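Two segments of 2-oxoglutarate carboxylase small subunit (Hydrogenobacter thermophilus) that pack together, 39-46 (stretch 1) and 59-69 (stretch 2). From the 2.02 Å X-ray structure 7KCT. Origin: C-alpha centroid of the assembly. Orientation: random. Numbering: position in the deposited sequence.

Stretch 1 39-46: AIYNEIES
Stretch 2 59-69: MIGVNPLDTYL

A buried polar side chain just after a strand usually needs partners for its hydrogen-bonding groups, and Asn 42 shows how one amide can find them while knitting two segments together. The CA-to-CB bond of Asn 42 points away from stretch 2 overall, though CB still touches it, yet with chi1 t (-171°) and chi2 -85° the amide returns to it: Asn 42 ND2 donates to Thr 67 OG1 (2.9 Å, 164°), and Thr 67 OG1 in turn donates to Ile 60 O (2.8 Å). The CA-to-CB bond of Thr 67 (chi1 m) points toward stretch 1, and its hydroxyl, accepting from the amide and donating to Ile 60 O, links side chain to backbone. Asn 42 ND2 also donates to a water, 3.2 Å from the water oxygen, which donates to Gly 61 O at 2.7 Å. The other end of the amide serves its own segment, Asn 42 OD1 accepting from Ile 44 N at 2.9 Å, while Glu 45 N donates to Asn 42 O at 2.8 Å and closes a turn.

The backbones meet in a short parallel bridge. Residues 39-41 are extended, Tyr 41 at phi/psi -160/161, and its CA lies 4.9 Å from Met 59 CA (-83/118). Ile 60 N donates to Tyr 41 O (3.0 Å, 154°); the same carbonyl receives a CA-H...O contact from Met 59 CA, 3.2 Å from Tyr 41 O. A second water accepts from Glu 43 N at 3.1 Å and donates to Ile 60 O at 3.3 Å.

Beyond the bridge, Gly 61 adopts 99/152, where a CB would jam against the preceding carbonyl and clash with Thr 67 OG1. The chain then turns into a helix that includes 66-69. Asn 63 OD1 caps this turn, accepting from Asp 66 N at 2.9 Å and weakly from Leu 65 N at 3.1 Å; Val 62 N donates to Asp 66 OD2 at 2.8 Å.

Apolar contacts add to this framework. Tyr 41 (chi1 p, chi2 -77°) and Met 59 (t, t, m) share a sheet face, placing Met 59 CB over the tyrosine ring, 3.6 Å from Tyr 41 CZ, in a CH-pi contact. Met 59 SD approaches Glu 43 CB to 3.4 Å; the glutamate is unmodelled beyond CB. Ile 40 (p, t) sets CG2 3.9 Å from Ile 60 CD1 (Ile 60 also p, t) and CD1 3.8 Å from Tyr 68 CD1, meeting that ring (chi1 m, chi2 -85°) obliquely. Farther out, Ile 44 CD1 (p, t) rests 3.9 Å from Pro 64 CG. Together the stretches bury 634 Å².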

# COMPACT_ATOMS: atom_id res chain seq x y z
N ALA A 39 6.44 4.59 23.62
CA ALA A 39 5.39 5.56 23.34
C ALA A 39 5.00 6.36 24.58
O ALA A 39 5.22 5.94 25.72
CB ALA A 39 4.16 4.84 22.75
N ILE A 40 4.43 7.55 24.35
CA ILE A 40 3.87 8.35 25.44
C ILE A 40 2.42 8.65 25.09
O ILE A 40 2.07 8.71 23.91
CB ILE A 40 4.65 9.66 25.71
CG1 ILE A 40 4.74 10.54 24.45
CG2 ILE A 40 6.04 9.36 26.25
CD1 ILE A 40 5.36 11.93 24.67
N TYR A 41 1.58 8.85 26.11
CA TYR A 41 0.19 9.11 25.81
C TYR A 41 -0.50 9.77 26.98
O TYR A 41 -0.04 9.70 28.12
CB TYR A 41 -0.59 7.84 25.41
CG TYR A 41 -0.69 6.79 26.48
CD1 TYR A 41 0.38 5.97 26.79
CD2 TYR A 41 -1.89 6.59 27.17
CE1 TYR A 41 0.30 5.03 27.78
CE2 TYR A 41 -1.99 5.62 28.16
CZ TYR A 41 -0.88 4.88 28.47
OH TYR A 41 -0.96 3.92 29.41
N ASN A 42 -1.62 10.40 26.67
CA ASN A 42 -2.50 10.95 27.70
C ASN A 42 -3.57 9.94 28.07
O ASN A 42 -4.01 9.14 27.23
CB ASN A 42 -3.14 12.25 27.20
CG ASN A 42 -3.89 13.00 28.29
OD1 ASN A 42 -5.06 12.71 28.56
ND2 ASN A 42 -3.19 13.91 28.97
N GLU A 43 -3.99 9.99 29.34
CA GLU A 43 -5.05 9.12 29.82
C GLU A 43 -6.28 9.12 28.90
O GLU A 43 -7.00 8.13 28.82
CB GLU A 43 -5.45 9.52 31.27
N ILE A 44 -6.55 10.21 28.17
CA ILE A 44 -7.74 10.16 27.32
C ILE A 44 -7.59 9.26 26.10
O ILE A 44 -8.59 8.95 25.45
CB ILE A 44 -8.18 11.54 26.78
CG1 ILE A 44 -6.99 12.19 26.06
CG2 ILE A 44 -8.76 12.39 27.94
CD1 ILE A 44 -7.37 13.24 25.11
N GLU A 45 -6.37 8.81 25.78
CA GLU A 45 -6.05 8.03 24.58
C GLU A 45 -5.45 6.69 24.97
O GLU A 45 -4.50 6.19 24.36
CB GLU A 45 -5.09 8.82 23.69
CG GLU A 45 -5.72 9.88 22.80
CD GLU A 45 -4.81 10.27 21.64
OE1 GLU A 45 -3.59 10.53 21.87
OE2 GLU A 45 -5.33 10.28 20.49
N SER A 46 -5.97 6.07 26.03
CA SER A 46 -5.31 4.87 26.52
C SER A 46 -5.47 3.71 25.55
O SER A 46 -4.66 2.77 25.58
CB SER A 46 -5.85 4.47 27.90
OG SER A 46 -7.27 4.51 27.85
N MET A 59 1.90 6.68 30.37
CA MET A 59 0.86 7.70 30.47
C MET A 59 1.46 8.86 31.24
O MET A 59 1.82 8.66 32.39
CB MET A 59 -0.34 7.16 31.25
CG MET A 59 -1.48 8.14 31.29
SD MET A 59 -2.76 7.77 32.49
CE MET A 59 -3.63 6.26 31.97
N ILE A 60 1.56 10.05 30.64
CA ILE A 60 2.16 11.22 31.30
C ILE A 60 1.33 12.45 30.96
O ILE A 60 0.48 12.42 30.06
CB ILE A 60 3.63 11.45 30.88
CG1 ILE A 60 3.72 11.74 29.40
CG2 ILE A 60 4.49 10.27 31.23
CD1 ILE A 60 5.11 12.12 28.91
N GLY A 61 1.60 13.54 31.67
CA GLY A 61 1.08 14.87 31.39
C GLY A 61 -0.12 15.21 32.25
O GLY A 61 -0.90 14.35 32.65
N VAL A 62 -0.30 16.51 32.51
CA VAL A 62 -1.41 16.92 33.37
C VAL A 62 -2.64 17.34 32.58
O VAL A 62 -3.74 17.47 33.15
CB VAL A 62 -0.98 18.08 34.30
CG1 VAL A 62 0.20 17.66 35.19
CG2 VAL A 62 -0.58 19.29 33.51
N ASN A 63 -2.50 17.54 31.30
CA ASN A 63 -3.63 17.69 30.39
C ASN A 63 -3.19 17.15 29.04
O ASN A 63 -2.01 16.76 28.90
CB ASN A 63 -4.06 19.16 30.30
CG ASN A 63 -2.96 20.05 29.78
OD1 ASN A 63 -2.48 19.89 28.66
ND2 ASN A 63 -2.55 21.01 30.60
N PRO A 64 -4.09 17.10 28.06
CA PRO A 64 -3.78 16.40 26.80
C PRO A 64 -2.65 17.00 25.99
O PRO A 64 -1.98 16.24 25.29
CB PRO A 64 -5.11 16.44 26.04
CG PRO A 64 -6.17 16.35 27.17
CD PRO A 64 -5.56 17.32 28.20
N LEU A 65 -2.41 18.31 26.04
CA LEU A 65 -1.30 18.79 25.24
C LEU A 65 0.01 18.75 26.00
O LEU A 65 1.06 18.58 25.40
CB LEU A 65 -1.53 20.22 24.75
CG LEU A 65 -2.64 20.51 23.75
CD1 LEU A 65 -2.44 21.91 23.25
CD2 LEU A 65 -2.63 19.54 22.63
N ASP A 66 -0.05 18.96 27.32
CA ASP A 66 1.13 18.91 28.16
C ASP A 66 1.83 17.57 28.07
O ASP A 66 3.03 17.50 28.27
CB ASP A 66 0.71 19.18 29.61
CG ASP A 66 1.84 18.98 30.60
OD1 ASP A 66 2.84 19.74 30.53
OD2 ASP A 66 1.71 18.08 31.47
N THR A 67 1.06 16.50 27.81
CA THR A 67 1.65 15.19 27.52
C THR A 67 2.80 15.29 26.52
O THR A 67 3.87 14.71 26.73
CB THR A 67 0.57 14.25 26.96
OG1 THR A 67 -0.44 14.03 27.95
CG2 THR A 67 1.19 12.88 26.50
N TYR A 68 2.59 16.01 25.42
CA TYR A 68 3.55 16.10 24.33
C TYR A 68 4.39 17.38 24.31
O TYR A 68 5.34 17.46 23.52
CB TYR A 68 2.82 15.94 22.98
CG TYR A 68 1.97 14.68 22.93
CD1 TYR A 68 2.55 13.49 22.57
CD2 TYR A 68 0.64 14.69 23.29
CE1 TYR A 68 1.85 12.33 22.52
CE2 TYR A 68 -0.10 13.52 23.26
CZ TYR A 68 0.54 12.33 22.87
OH TYR A 68 -0.08 11.11 22.80
N LEU A 69 4.12 18.36 25.17
CA LEU A 69 4.83 19.65 25.10
C LEU A 69 5.77 19.89 26.28
O LEU A 69 6.52 20.86 26.26
CB LEU A 69 3.81 20.80 25.02
CG LEU A 69 3.00 20.89 23.73
CD1 LEU A 69 1.94 22.07 23.83
CD2 LEU A 69 3.90 21.07 22.51
O HOH W 1 1.37 4.18 31.85
O HOH W 2 -3.56 14.41 32.06
O HOH W 3 -2.45 11.74 31.34